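Local coordinates for Lmo2812 protein (Listeria monocytogenes EGD-e, PDB 5ZQA), which is a penicillin-binding protein of the S11 peptidase family that probably acts as a serine-type D-Ala-D-Ala carboxypeptidase, trimming peptidoglycan peptides in the cell wall, at residues Ala39-Glu44 with Leu49-Ala54; Ala69-Glu74 with Ala137-Glu142; Glu85-Val90 with Gly131-Gly136. All coordinates share one frame; numbering follows the deposited sequence.

Contact 1 of 3, residues Ala39-Glu44 with Leu49-Ala54; sequences AVYSVE and LYEQNA
Strands 39-42 and 50-52 run antiparallel, their axes 4.8 Å apart at the closest approach and their directions 147° apart, with Val-40 and Tyr-50 as the hydrogen-bonded pair and Ala-39 and Glu-51 as the non-hydrogen-bonded one. Val-40 N donates to Tyr-50 O over 3.0 Å, while Val-40 O is gripped twice: firmly by Leu-49 N at 2.9 Å and weakly by Tyr-50 N at 3.4 Å. Two residues thus face one, and beside this irregularity Val-40 CG1 lies 3.9 Å from Tyr-50 CB and 4.1 Å from Leu-49 CB. On the Ala-39 face, Tyr-41 swings its phenol over to the other strand, CG anti to the carbonyl carbon (chi1 -57°), and Tyr-41 OH gives its proton to Glu-51 OE2 at 2.7 Å. The acceptor uses its anti lone pair, meeting the ring at its edge with the carboxylate plane perpendicular to the ring. Lys-176 forms a salt bridge with the same oxygen, which would probably keep Glu-51 ionised. Ala-39 CB packs against Glu-51 CG, 3.9 Å away. Helix 258-272 covers the Val-40 face and helix 175-188 the other. This is a beta hairpin with a classic bulge, forming the edge of the five-stranded antiparallel sheet of a penicillin-binding domain.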
ATOM      1  N   ALA A  39      14.059  -4.959   1.410  1.00  8.07           N
ATOM      2  CA  ALA A  39      14.971  -4.049   0.739  1.00  9.41           C
ATOM      3  C   ALA A  39      14.741  -2.625   1.206  1.00  7.70           C
ATOM      4  O   ALA A  39      13.683  -2.297   1.752  1.00  9.05           O
ATOM      5  CB  ALA A  39      14.810  -4.145  -0.793  1.00 11.05           C
ATOM      6  N   VAL A  40      15.739  -1.777   1.004  1.00  9.14           N
ATOM      7  CA  VAL A  40      15.529  -0.348   1.171  1.00  8.61           C
ATOM      8  C   VAL A  40      16.299   0.347   0.057  1.00  8.55           C
ATOM      9  O   VAL A  40      17.408  -0.077  -0.306  1.00  8.06           O
ATOM     10  CB  VAL A  40      15.929   0.148   2.603  1.00  7.78           C
ATOM     11  CG1 VAL A  40      17.411  -0.161   2.945  1.00 10.87           C
ATOM     12  CG2 VAL A  40      15.588   1.632   2.781  1.00 10.31           C
ATOM     13  N   TYR A  41      15.663   1.365  -0.518  1.00  7.92           N
ATOM     14  CA  TYR A  41      16.173   2.057  -1.700  1.00  9.91           C
ATOM     15  C   TYR A  41      16.191   3.566  -1.511  1.00  9.54           C
ATOM     16  O   TYR A  41      15.324   4.133  -0.852  1.00 10.58           O
ATOM     17  CB  TYR A  41      15.315   1.746  -2.937  1.00  9.29           C
ATOM     18  CG  TYR A  41      15.166   0.280  -3.290  1.00 10.02           C
ATOM     19  CD1 TYR A  41      14.150  -0.479  -2.733  1.00  8.29           C
ATOM     20  CD2 TYR A  41      16.031  -0.341  -4.189  1.00 12.05           C
ATOM     21  CE1 TYR A  41      13.988  -1.804  -3.045  1.00  9.69           C
ATOM     22  CE2 TYR A  41      15.888  -1.682  -4.501  1.00 11.43           C
ATOM     23  CZ  TYR A  41      14.861  -2.412  -3.928  1.00 13.07           C
ATOM     24  OH  TYR A  41      14.715  -3.748  -4.236  1.00 13.00           O
ATOM     25  N   SER A  42      17.162   4.217  -2.137  1.00  9.91           N
ATOM     26  CA  SER A  42      17.165   5.669  -2.254  1.00 10.57           C
ATOM     27  C   SER A  42      16.294   6.130  -3.426  1.00 12.48           C
ATOM     28  O   SER A  42      16.496   5.711  -4.566  1.00 13.35           O
ATOM     29  CB  SER A  42      18.594   6.181  -2.439  1.00 14.13           C
ATOM     30  OG  SER A  42      18.572   7.575  -2.674  1.00 18.21           O
ATOM     31  N   VAL A  43      15.325   6.987  -3.145  1.00 10.40           N
ATOM     32  CA  VAL A  43      14.428   7.493  -4.177  1.00 10.74           C
ATOM     33  C   VAL A  43      15.157   8.351  -5.212  1.00 13.75           C
ATOM     34  O   VAL A  43      14.843   8.301  -6.402  1.00 16.12           O
ATOM     35  CB  VAL A  43      13.283   8.311  -3.538  1.00 13.13           C
ATOM     36  CG1 VAL A  43      12.556   9.155  -4.572  1.00 17.32           C
ATOM     37  CG2 VAL A  43      12.316   7.375  -2.817  1.00 13.17           C
ATOM     38  N   GLU A  44      16.145   9.120  -4.764  1.00 13.44           N
ATOM     39  CA  GLU A  44      16.754  10.120  -5.638  1.00 17.90           C
ATOM     40  C   GLU A  44      17.459   9.503  -6.855  1.00 17.42           C
ATOM     41  O   GLU A  44      17.320   9.996  -7.981  1.00 17.39           O
ATOM     42  CB  GLU A  44      17.729  10.982  -4.834  1.00 18.76           C
ATOM     43  CG  GLU A  44      17.039  11.975  -3.879  1.00 29.36           C
ATOM     44  CD  GLU A  44      16.279  11.302  -2.736  1.00 23.87           C
ATOM     45  OE1 GLU A  44      16.759  10.265  -2.209  1.00 28.59           O
ATOM     46  OE2 GLU A  44      15.190  11.810  -2.372  1.00 21.66           O
ATOM     47  N   LEU A  49      20.132   0.072  -1.172  1.00 11.60           N
ATOM     48  CA  LEU A  49      21.027   0.181  -0.017  1.00 11.12           C
ATOM     49  C   LEU A  49      21.098  -1.126   0.772  1.00 13.89           C
ATOM     50  O   LEU A  49      22.073  -1.388   1.481  1.00 15.01           O
ATOM     51  CB  LEU A  49      20.569   1.330   0.883  1.00 13.04           C
ATOM     52  CG  LEU A  49      20.440   2.623   0.074  1.00 16.24           C
ATOM     53  CD1 LEU A  49      19.763   3.735   0.860  1.00 19.04           C
ATOM     54  CD2 LEU A  49      21.824   3.053  -0.407  1.00 19.49           C
ATOM     55  N   TYR A  50      20.057  -1.939   0.636  1.00 11.24           N
ATOM     56  CA  TYR A  50      20.036  -3.303   1.141  1.00 11.47           C
ATOM     57  C   TYR A  50      19.029  -4.089   0.332  1.00 11.42           C
ATOM     58  O   TYR A  50      17.948  -3.579   0.044  1.00 10.17           O
ATOM     59  CB  TYR A  50      19.667  -3.362   2.629  1.00 13.09           C
ATOM     60  CG  TYR A  50      19.587  -4.772   3.164  1.00 13.72           C
ATOM     61  CD1 TYR A  50      20.728  -5.443   3.583  1.00 16.16           C
ATOM     62  CD2 TYR A  50      18.378  -5.443   3.217  1.00 12.18           C
ATOM     63  CE1 TYR A  50      20.658  -6.742   4.060  1.00 16.62           C
ATOM     64  CE2 TYR A  50      18.292  -6.748   3.694  1.00 15.19           C
ATOM     65  CZ  TYR A  50      19.439  -7.387   4.112  1.00 16.45           C
ATOM     66  OH  TYR A  50      19.370  -8.682   4.584  1.00 19.28           O
ATOM     67  N   GLU A  51      19.382  -5.318  -0.040  1.00 13.24           N
ATOM     68  CA  GLU A  51      18.452  -6.206  -0.726  1.00 11.75           C
ATOM     69  C   GLU A  51      18.589  -7.640  -0.238  1.00 12.81           C
ATOM     70  O   GLU A  51      19.694  -8.167  -0.096  1.00 14.48           O
ATOM     71  CB  GLU A  51      18.660  -6.161  -2.245  1.00 14.29           C
ATOM     72  CG  GLU A  51      17.977  -4.982  -2.926  1.00 13.33           C
ATOM     73  CD  GLU A  51      18.094  -5.012  -4.448  1.00 17.93           C
ATOM     74  OE1 GLU A  51      19.154  -5.422  -4.974  1.00 19.09           O
ATOM     75  OE2 GLU A  51      17.124  -4.621  -5.123  1.00 16.97           O
ATOM     76  N   GLN A  52      17.448  -8.265   0.003  1.00 12.08           N
ATOM     77  CA  GLN A  52      17.382  -9.670   0.370  1.00 15.38           C
ATOM     78  C   GLN A  52      16.216 -10.303  -0.368  1.00 12.67           C
ATOM     79  O   GLN A  52      15.072  -9.927  -0.128  1.00 12.07           O
ATOM     80  CB  GLN A  52      17.218  -9.822   1.881  1.00 16.78           C
ATOM     81  CG  GLN A  52      17.053 -11.250   2.361  1.00 20.31           C
ATOM     82  CD  GLN A  52      16.798 -11.327   3.858  1.00 28.24           C
ATOM     83  OE1 GLN A  52      16.989 -10.348   4.589  1.00 24.30           O
ATOM     84  NE2 GLN A  52      16.366 -12.496   4.322  1.00 32.45           N
ATOM     85  N   ASN A  53      16.504 -11.228  -1.285  1.00 12.93           N
ATOM     86  CA  ASN A  53      15.463 -11.847  -2.111  1.00 12.17           C
ATOM     87  C   ASN A  53      14.655 -10.803  -2.873  1.00 12.10           C
ATOM     88  O   ASN A  53      13.439 -10.918  -2.992  1.00 12.17           O
ATOM     89  CB  ASN A  53      14.527 -12.717  -1.253  1.00 13.71           C
ATOM     90  CG  ASN A  53      15.184 -13.998  -0.794  1.00 18.46           C
ATOM     91  OD1 ASN A  53      16.081 -14.516  -1.459  1.00 20.42           O
ATOM     92  ND2 ASN A  53      14.735 -14.524   0.340  1.00 23.90           N
ATOM     93  N   ALA A  54      15.345  -9.801  -3.411  1.00 11.25           N
ATOM     94  CA  ALA A  54      14.685  -8.656  -4.039  1.00 13.53           C
ATOM     95  C   ALA A  54      14.031  -8.992  -5.377  1.00 13.13           C
ATOM     96  O   ALA A  54      13.223  -8.206  -5.893  1.00 15.37           O
ATOM     97  CB  ALA A  54      15.687  -7.534  -4.226  1.00 14.53           C
TER

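Contact 2 of 3, residues Ala69-Glu74 with Ala137-Glu142; sequences AFLVLE and ADFPKE. With MG (magnesium ion), chain B.
Helix 65-77, which starts at the predicted proton acceptor Lys-65 of an SxxK pattern, meets the first turn of helix 139-150 through Leu-71 and Phe-139. Leu-71 CD1 reaches Phe-139 CZ at 3.7 Å and Phe-139 CE1 at 3.8 Å, and its CB stands 4.0 Å from the same Phe-139 CZ. The methyl comes at the ring obliquely, and the leucine and the phenylalanine lie alongside one another, pointing opposite ways. Phe-139 holds CG anti to its own N (chi1 -167°), which carries the far end of the ring across to the leucine. The same methyl, Leu-71 CD1, also lies 4.1 Å from Glu-142 O, one turn further along. Glu-74 takes no part in this apolar touch but binds a magnesium ion through OE1 at 2.1 Å, with four waters around the metal; Glu-74 OE2 accepts a bond from one of these waters, Glu-74 OE2 to water 1 being 2.5 Å, and is also hydrogen-bonded to His-189. The carboxylate is therefore held by both oxygens. Met-143 and Gln-146 of helix 139-150 extend the packing on Leu-71, Leu-134 of helix 124-135 lies against both Phe-139 and Val-72, and helix 111-120 packs on helix 65-77 through Ala-69, Val-72 and Leu-73.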
ATOM      1  N   ALA A  69      -4.927   3.260  -5.133  1.00  8.05           N
ATOM      2  CA  ALA A  69      -4.773   4.670  -4.751  1.00  7.62           C
ATOM      3  C   ALA A  69      -4.239   5.492  -5.920  1.00  8.08           C
ATOM      4  O   ALA A  69      -4.754   6.583  -6.202  1.00  8.78           O
ATOM      5  CB  ALA A  69      -3.849   4.805  -3.531  1.00 10.38           C
ATOM      6  N   PHE A  70      -3.211   4.982  -6.596  1.00  8.65           N
ATOM      7  CA  PHE A  70      -2.631   5.683  -7.743  1.00  8.18           C
ATOM      8  C   PHE A  70      -3.693   5.982  -8.790  1.00  8.78           C
ATOM      9  O   PHE A  70      -3.793   7.109  -9.282  1.00  8.56           O
ATOM     10  CB  PHE A  70      -1.486   4.865  -8.370  1.00  9.44           C
ATOM     11  CG  PHE A  70      -0.756   5.594  -9.461  1.00 11.14           C
ATOM     12  CD1 PHE A  70       0.269   6.468  -9.159  1.00 16.58           C
ATOM     13  CD2 PHE A  70      -1.124   5.438 -10.790  1.00 14.40           C
ATOM     14  CE1 PHE A  70       0.941   7.153 -10.164  1.00 17.63           C
ATOM     15  CE2 PHE A  70      -0.460   6.118 -11.789  1.00 17.22           C
ATOM     16  CZ  PHE A  70       0.573   6.976 -11.470  1.00 18.63           C
ATOM     17  N   LEU A  71      -4.510   4.983  -9.099  1.00  7.51           N
ATOM     18  CA  LEU A  71      -5.529   5.144 -10.122  1.00  7.73           C
ATOM     19  C   LEU A  71      -6.680   6.073  -9.695  1.00  8.76           C
ATOM     20  O   LEU A  71      -7.229   6.804 -10.531  1.00 10.07           O
ATOM     21  CB  LEU A  71      -6.055   3.766 -10.542  1.00  9.31           C
ATOM     22  CG  LEU A  71      -5.007   3.012 -11.369  1.00  9.67           C
ATOM     23  CD1 LEU A  71      -5.430   1.567 -11.606  1.00 13.50           C
ATOM     24  CD2 LEU A  71      -4.735   3.705 -12.704  1.00 12.93           C
ATOM     25  N   VAL A  72      -7.031   6.070  -8.412  1.00  7.24           N
ATOM     26  CA  VAL A  72      -7.993   7.029  -7.882  1.00  8.26           C
ATOM     27  C   VAL A  72      -7.472   8.449  -8.025  1.00  8.63           C
ATOM     28  O   VAL A  72      -8.179   9.337  -8.515  1.00  8.88           O
ATOM     29  CB  VAL A  72      -8.307   6.730  -6.406  1.00  7.30           C
ATOM     30  CG1 VAL A  72      -9.051   7.884  -5.760  1.00 10.47           C
ATOM     31  CG2 VAL A  72      -9.109   5.427  -6.307  1.00  9.88           C
ATOM     32  N   LEU A  73      -6.217   8.650  -7.638  1.00  6.99           N
ATOM     33  CA  LEU A  73      -5.613   9.981  -7.674  1.00  7.64           C
ATOM     34  C   LEU A  73      -5.446  10.478  -9.119  1.00  9.24           C
ATOM     35  O   LEU A  73      -5.676  11.666  -9.402  1.00  9.62           O
ATOM     36  CB  LEU A  73      -4.277   9.962  -6.936  1.00  7.99           C
ATOM     37  CG  LEU A  73      -4.452   9.738  -5.432  1.00  8.51           C
ATOM     38  CD1 LEU A  73      -3.123   9.418  -4.773  1.00 12.29           C
ATOM     39  CD2 LEU A  73      -5.094  10.947  -4.773  1.00 11.14           C
ATOM     40  N   GLU A  74      -5.080   9.577 -10.035  1.00  7.41           N
ATOM     41  CA  GLU A  74      -5.044   9.915 -11.465  1.00  8.53           C
ATOM     42  C   GLU A  74      -6.424  10.364 -11.961  1.00 10.25           C
ATOM     43  O   GLU A  74      -6.556  11.376 -12.649  1.00 10.94           O
ATOM     44  CB  GLU A  74      -4.567   8.721 -12.306  1.00 10.59           C
ATOM     45  CG  GLU A  74      -3.105   8.353 -12.111  1.00 11.94           C
ATOM     46  CD  GLU A  74      -2.178   9.322 -12.811  1.00 15.77           C
ATOM     47  OE1 GLU A  74      -2.157   9.322 -14.064  1.00 17.66           O
ATOM     48  OE2 GLU A  74      -1.495  10.108 -12.117  1.00 14.77           O
ATOM     49  N   ALA A 137     -15.880  -4.393 -13.626  1.00 23.27           N
ATOM     50  CA  ALA A 137     -15.217  -5.680 -13.457  1.00 24.14           C
ATOM     51  C   ALA A 137     -13.856  -5.731 -14.145  1.00 21.93           C
ATOM     52  O   ALA A 137     -13.117  -6.700 -13.988  1.00 29.03           O
ATOM     53  CB  ALA A 137     -16.108  -6.807 -13.975  1.00 23.95           C
ATOM     54  N   ASP A 138     -13.513  -4.689 -14.896  1.00 20.09           N
ATOM     55  CA  ASP A 138     -12.240  -4.673 -15.615  1.00 22.41           C
ATOM     56  C   ASP A 138     -11.129  -3.936 -14.874  1.00 16.22           C
ATOM     57  O   ASP A 138     -10.068  -3.688 -15.444  1.00 16.44           O
ATOM     58  CB  ASP A 138     -12.410  -4.039 -16.996  1.00 25.99           C
ATOM     59  CG  ASP A 138     -13.250  -4.886 -17.928  1.00 30.38           C
ATOM     60  OD1 ASP A 138     -13.478  -6.075 -17.611  1.00 33.36           O
ATOM     61  OD2 ASP A 138     -13.669  -4.360 -18.982  1.00 38.69           O
ATOM     62  N   PHE A 139     -11.359  -3.579 -13.614  1.00 13.15           N
ATOM     63  CA  PHE A 139     -10.343  -2.809 -12.895  1.00 12.17           C
ATOM     64  C   PHE A 139      -8.982  -3.517 -12.755  1.00 11.25           C
ATOM     65  O   PHE A 139      -7.952  -2.862 -12.908  1.00 11.13           O
ATOM     66  CB  PHE A 139     -10.844  -2.398 -11.514  1.00 10.99           C
ATOM     67  CG  PHE A 139      -9.978  -1.357 -10.855  1.00  9.03           C
ATOM     68  CD1 PHE A 139      -9.921  -0.062 -11.352  1.00 11.15           C
ATOM     69  CD2 PHE A 139      -9.211  -1.683  -9.747  1.00 11.29           C
ATOM     70  CE1 PHE A 139      -9.118   0.901 -10.750  1.00 12.38           C
ATOM     71  CE2 PHE A 139      -8.410  -0.720  -9.134  1.00 10.11           C
ATOM     72  CZ  PHE A 139      -8.362   0.567  -9.635  1.00 11.47           C
ATOM     73  N   PRO A 140      -8.952  -4.839 -12.484  1.00 10.17           N
ATOM     74  CA  PRO A 140      -7.627  -5.476 -12.412  1.00 12.58           C
ATOM     75  C   PRO A 140      -6.815  -5.320 -13.698  1.00 12.93           C
ATOM     76  O   PRO A 140      -5.597  -5.149 -13.639  1.00 12.40           O
ATOM     77  CB  PRO A 140      -7.961  -6.945 -12.153  1.00 13.17           C
ATOM     78  CG  PRO A 140      -9.256  -6.882 -11.401  1.00 14.45           C
ATOM     79  CD  PRO A 140     -10.018  -5.756 -12.033  1.00 13.88           C
ATOM     80  N   LYS A 141      -7.482  -5.357 -14.845  1.00 14.33           N
ATOM     81  CA  LYS A 141      -6.787  -5.138 -16.114  1.00 14.59           C
ATOM     82  C   LYS A 141      -6.184  -3.734 -16.160  1.00 12.27           C
ATOM     83  O   LYS A 141      -5.065  -3.545 -16.634  1.00 13.96           O
ATOM     84  CB  LYS A 141      -7.742  -5.358 -17.294  1.00 18.66           C
ATOM     85  CG  LYS A 141      -7.119  -5.153 -18.676  1.00 25.97           C
ATOM     86  CD  LYS A 141      -7.718  -6.125 -19.696  1.00 30.63           C
ATOM     87  CE  LYS A 141      -9.239  -6.163 -19.595  1.00 28.96           C
ATOM     88  NZ  LYS A 141      -9.872  -7.127 -20.541  1.00 30.61           N
ATOM     89  N   GLU A 142      -6.904  -2.750 -15.636  1.00 12.14           N
ATOM     90  CA  GLU A 142      -6.377  -1.390 -15.595  1.00 13.41           C
ATOM     91  C   GLU A 142      -5.218  -1.263 -14.610  1.00 12.34           C
ATOM     92  O   GLU A 142      -4.266  -0.533 -14.875  1.00 12.52           O
ATOM     93  CB  GLU A 142      -7.483  -0.400 -15.246  1.00 17.45           C
ATOM     94  CG  GLU A 142      -8.513  -0.234 -16.359  1.00 24.31           C
ATOM     95  CD  GLU A 142      -7.908   0.317 -17.645  1.00 30.93           C
ATOM     96  OE1 GLU A 142      -6.848   0.980 -17.579  1.00 29.15           O
ATOM     97  OE2 GLU A 142      -8.493   0.086 -18.725  1.00 36.47           O
TER
HETATM   98 MG    MG B 301      -1.461  10.892 -15.345  1.00 22.27          MG
HETATM   99  O   HOH W   1      -0.080  11.344 -13.810  1.00 23.19           O
HETATM  100  O   HOH W   2      -2.836  12.280 -14.471  1.00 23.80           O
HETATM  101  O   HOH W   3      -0.302   9.385 -16.181  1.00 27.67           O
HETATM  102  O   HOH W   4      -2.810  10.513 -16.718  1.00 22.88           O

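Contact 3 of 3, residues Glu85-Val90 with Gly131-Gly136; sequences EKLDLV and GDRLDG
Glu-85 and Arg-133 reach each other at about a right angle, yet their charged ends lie nearly flat together, the carboxylate and guanidinium planes being 26° apart. The arginine grips side-on with two nitrogens, one to each oxygen. Arg-133 NE donates to Glu-85 OE1 at 2.7 Å, almost straight at 171° and within the guanidinium plane. The second bond, from Arg-133 NH2 to Glu-85 OE2 at 2.9 Å, is more bent and tilts from that plane, but uses the syn lone pair of its acceptor. A bend at chi2 (63°) turns the arginine chain along the strand toward the glutamate. Leu-87 crosses the aliphatic part of this chain roughly at right angles, its CD1 3.7 Å from Arg-133 CB and its CD2 4.2 Å from Arg-133 CD. At the other end Val-90 and Asp-132 come head-on from their own segments, Val-90 CG1 stopping 3.5 Å from Asp-132 OD2. Arg-133 NH2 also bonds to Glu-80 O, and Glu-85 OE2 to Ser-82 N, fixing both partners of the pair. Paired geometry of this kind constrains the rotation of both planar groups, so the salt bridge ties the residue leading into the short strand 86-88 to helix 124-135 at the protein surface and probably keeps both groups ionised.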
ATOM      1  N   GLU A  85     -18.247  12.267  -4.681  1.00 11.38           N
ATOM      2  CA  GLU A  85     -19.160  11.224  -5.144  1.00 13.50           C
ATOM      3  C   GLU A  85     -19.429  10.262  -4.001  1.00 13.55           C
ATOM      4  O   GLU A  85     -18.517   9.941  -3.240  1.00 14.43           O
ATOM      5  CB  GLU A  85     -18.590  10.464  -6.336  1.00 12.50           C
ATOM      6  CG  GLU A  85     -18.382  11.306  -7.572  1.00 12.71           C
ATOM      7  CD  GLU A  85     -17.947  10.468  -8.749  1.00 14.67           C
ATOM      8  OE1 GLU A  85     -18.476   9.345  -8.898  1.00 16.64           O
ATOM      9  OE2 GLU A  85     -17.077  10.929  -9.511  1.00 15.30           O
ATOM     10  N   LYS A  86     -20.671   9.798  -3.889  1.00 11.97           N
ATOM     11  CA  LYS A  86     -21.055   8.867  -2.830  1.00 11.94           C
ATOM     12  C   LYS A  86     -21.262   7.491  -3.435  1.00 12.80           C
ATOM     13  O   LYS A  86     -22.042   7.318  -4.381  1.00 12.87           O
ATOM     14  CB  LYS A  86     -22.325   9.336  -2.112  1.00 13.44           C
ATOM     15  CG  LYS A  86     -22.173  10.692  -1.439  1.00 14.80           C
ATOM     16  CD  LYS A  86     -21.481  10.546  -0.096  1.00 16.45           C
ATOM     17  CE  LYS A  86     -21.066  11.899   0.472  1.00 21.39           C
ATOM     18  NZ  LYS A  86     -22.218  12.828   0.648  1.00 21.74           N
ATOM     19  N   LEU A  87     -20.550   6.505  -2.895  1.00 10.91           N
ATOM     20  CA  LEU A  87     -20.592   5.169  -3.450  1.00 12.09           C
ATOM     21  C   LEU A  87     -21.043   4.177  -2.396  1.00 13.09           C
ATOM     22  O   LEU A  87     -20.867   4.415  -1.201  1.00 11.94           O
ATOM     23  CB  LEU A  87     -19.220   4.772  -3.983  1.00 11.50           C
ATOM     24  CG  LEU A  87     -18.589   5.742  -4.965  1.00 11.83           C
ATOM     25  CD1 LEU A  87     -17.203   5.219  -5.313  1.00 13.65           C
ATOM     26  CD2 LEU A  87     -19.450   5.887  -6.208  1.00 12.83           C
ATOM     27  N   ASP A  88     -21.601   3.059  -2.844  1.00 12.89           N
ATOM     28  CA  ASP A  88     -22.086   2.030  -1.930  1.00 13.21           C
ATOM     29  C   ASP A  88     -21.065   0.926  -1.789  1.00 12.35           C
ATOM     30  O   ASP A  88     -20.623   0.358  -2.792  1.00 14.09           O
ATOM     31  CB  ASP A  88     -23.406   1.450  -2.431  1.00 14.51           C
ATOM     32  CG  ASP A  88     -24.485   2.498  -2.550  1.00 18.65           C
ATOM     33  OD1 ASP A  88     -24.740   3.203  -1.554  1.00 18.21           O
ATOM     34  OD2 ASP A  88     -25.061   2.641  -3.651  1.00 26.49           O
ATOM     35  N   LEU A  89     -20.695   0.624  -0.544  1.00 11.34           N
ATOM     36  CA  LEU A  89     -19.707  -0.411  -0.267  1.00 10.95           C
ATOM     37  C   LEU A  89     -20.148  -1.751  -0.832  1.00 13.54           C
ATOM     38  O   LEU A  89     -21.288  -2.178  -0.623  1.00 13.77           O
ATOM     39  CB  LEU A  89     -19.466  -0.557   1.234  1.00 10.72           C
ATOM     40  CG  LEU A  89     -18.604   0.540   1.842  1.00 10.51           C
ATOM     41  CD1 LEU A  89     -18.630   0.446   3.357  1.00 10.83           C
ATOM     42  CD2 LEU A  89     -17.177   0.420   1.273  1.00 10.46           C
ATOM     43  N   VAL A  90     -19.242  -2.400  -1.555  1.00 15.64           N
ATOM     44  CA  VAL A  90     -19.512  -3.728  -2.074  1.00 16.73           C
ATOM     45  C   VAL A  90     -19.511  -4.712  -0.904  1.00 18.45           C
ATOM     46  O   VAL A  90     -18.835  -4.505   0.105  1.00 19.81           O
ATOM     47  CB  VAL A  90     -18.474  -4.165  -3.143  1.00 19.02           C
ATOM     48  CG1 VAL A  90     -18.280  -3.086  -4.199  1.00 20.38           C
ATOM     49  CG2 VAL A  90     -17.162  -4.508  -2.493  1.00 21.67           C
ATOM     50  N   GLY A 131     -12.524   0.633  -7.163  1.00 10.35           N
ATOM     51  CA  GLY A 131     -12.185  -0.016  -8.417  1.00  9.45           C
ATOM     52  C   GLY A 131     -13.405  -0.186  -9.316  1.00 11.26           C
ATOM     53  O   GLY A 131     -13.325   0.043 -10.524  1.00 11.77           O
ATOM     54  N   ASP A 132     -14.524  -0.601  -8.725  1.00 10.87           N
ATOM     55  CA  ASP A 132     -15.779  -0.767  -9.462  1.00 11.38           C
ATOM     56  C   ASP A 132     -16.231   0.540 -10.112  1.00 10.48           C
ATOM     57  O   ASP A 132     -16.631   0.568 -11.277  1.00 11.24           O
ATOM     58  CB  ASP A 132     -16.885  -1.276  -8.533  1.00 12.53           C
ATOM     59  CG  ASP A 132     -16.797  -2.759  -8.260  1.00 23.79           C
ATOM     60  OD1 ASP A 132     -15.810  -3.405  -8.668  1.00 22.74           O
ATOM     61  OD2 ASP A 132     -17.736  -3.278  -7.618  1.00 25.81           O
ATOM     62  N   ARG A 133     -16.159   1.628  -9.357  1.00 11.26           N
ATOM     63  CA  ARG A 133     -16.538   2.940  -9.872  1.00 10.55           C
ATOM     64  C   ARG A 133     -15.651   3.328 -11.052  1.00 12.53           C
ATOM     65  O   ARG A 133     -16.119   3.871 -12.052  1.00 13.12           O
ATOM     66  CB  ARG A 133     -16.455   3.991  -8.759  1.00 10.67           C
ATOM     67  CG  ARG A 133     -16.396   5.448  -9.234  1.00 10.07           C
ATOM     68  CD  ARG A 133     -17.653   5.907  -9.991  1.00 11.67           C
ATOM     69  NE  ARG A 133     -17.478   7.305 -10.376  1.00 10.96           N
ATOM     70  CZ  ARG A 133     -16.759   7.707 -11.418  1.00 11.23           C
ATOM     71  NH1 ARG A 133     -16.195   6.807 -12.216  1.00 12.21           N
ATOM     72  NH2 ARG A 133     -16.625   9.007 -11.672  1.00 12.21           N
ATOM     73  N   LEU A 134     -14.364   3.027 -10.952  1.00 10.21           N
ATOM     74  CA  LEU A 134     -13.441   3.428 -12.009  1.00 12.30           C
ATOM     75  C   LEU A 134     -13.554   2.600 -13.285  1.00 11.88           C
ATOM     76  O   LEU A 134     -13.515   3.160 -14.380  1.00 16.74           O
ATOM     77  CB  LEU A 134     -12.002   3.386 -11.496  1.00 13.62           C
ATOM     78  CG  LEU A 134     -11.662   4.512 -10.521  1.00 14.79           C
ATOM     79  CD1 LEU A 134     -10.283   4.290  -9.948  1.00 15.23           C
ATOM     80  CD2 LEU A 134     -11.763   5.869 -11.209  1.00 17.33           C
ATOM     81  N   ASP A 135     -13.670   1.280 -13.171  1.00 12.53           N
ATOM     82  CA  ASP A 135     -13.628   0.442 -14.375  1.00 15.10           C
ATOM     83  C   ASP A 135     -14.473  -0.819 -14.313  1.00 19.49           C
ATOM     84  O   ASP A 135     -14.293  -1.725 -15.135  1.00 18.51           O
ATOM     85  CB  ASP A 135     -12.185   0.055 -14.698  1.00 16.59           C
ATOM     86  CG  ASP A 135     -11.354   1.237 -15.163  1.00 27.48           C
ATOM     87  OD1 ASP A 135     -11.506   1.650 -16.338  1.00 29.90           O
ATOM     88  OD2 ASP A 135     -10.542   1.750 -14.360  1.00 27.76           O
ATOM     89  N   GLY A 136     -15.409  -0.871 -13.370  1.00 17.60           N
ATOM     90  CA  GLY A 136     -16.254  -2.041 -13.201  1.00 21.36           C
ATOM     91  C   GLY A 136     -15.450  -3.311 -12.984  1.00 19.80           C
ATOM     92  O   GLY A 136     -14.431  -3.313 -12.278  1.00 22.04           O
TER

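Contact 1 lies in the five-stranded sheet, whereas contacts 2 and 3 form one cluster away from it. Contact 1 closes before contact 2 opens, and its centre is about 26 Å from that of contact 2 and about 35 Å from that of contact 3, across the centre of the chain from the latter. Contacts 2 and 3 have centres about 11 Å apart, with contact 3 nested within the loop that contact 2 closes. They touch where helix 124-135 leads into helix 139-150, Glu-142 against Asp-135 and the Phe-139 ring against Gly-131 O. A sheet edge and a mainly helical region that also carries the short strand 86-88 thus occupy distinct parts of the fold, with the predicted catalytic Lys-65 on the helix of contact 2.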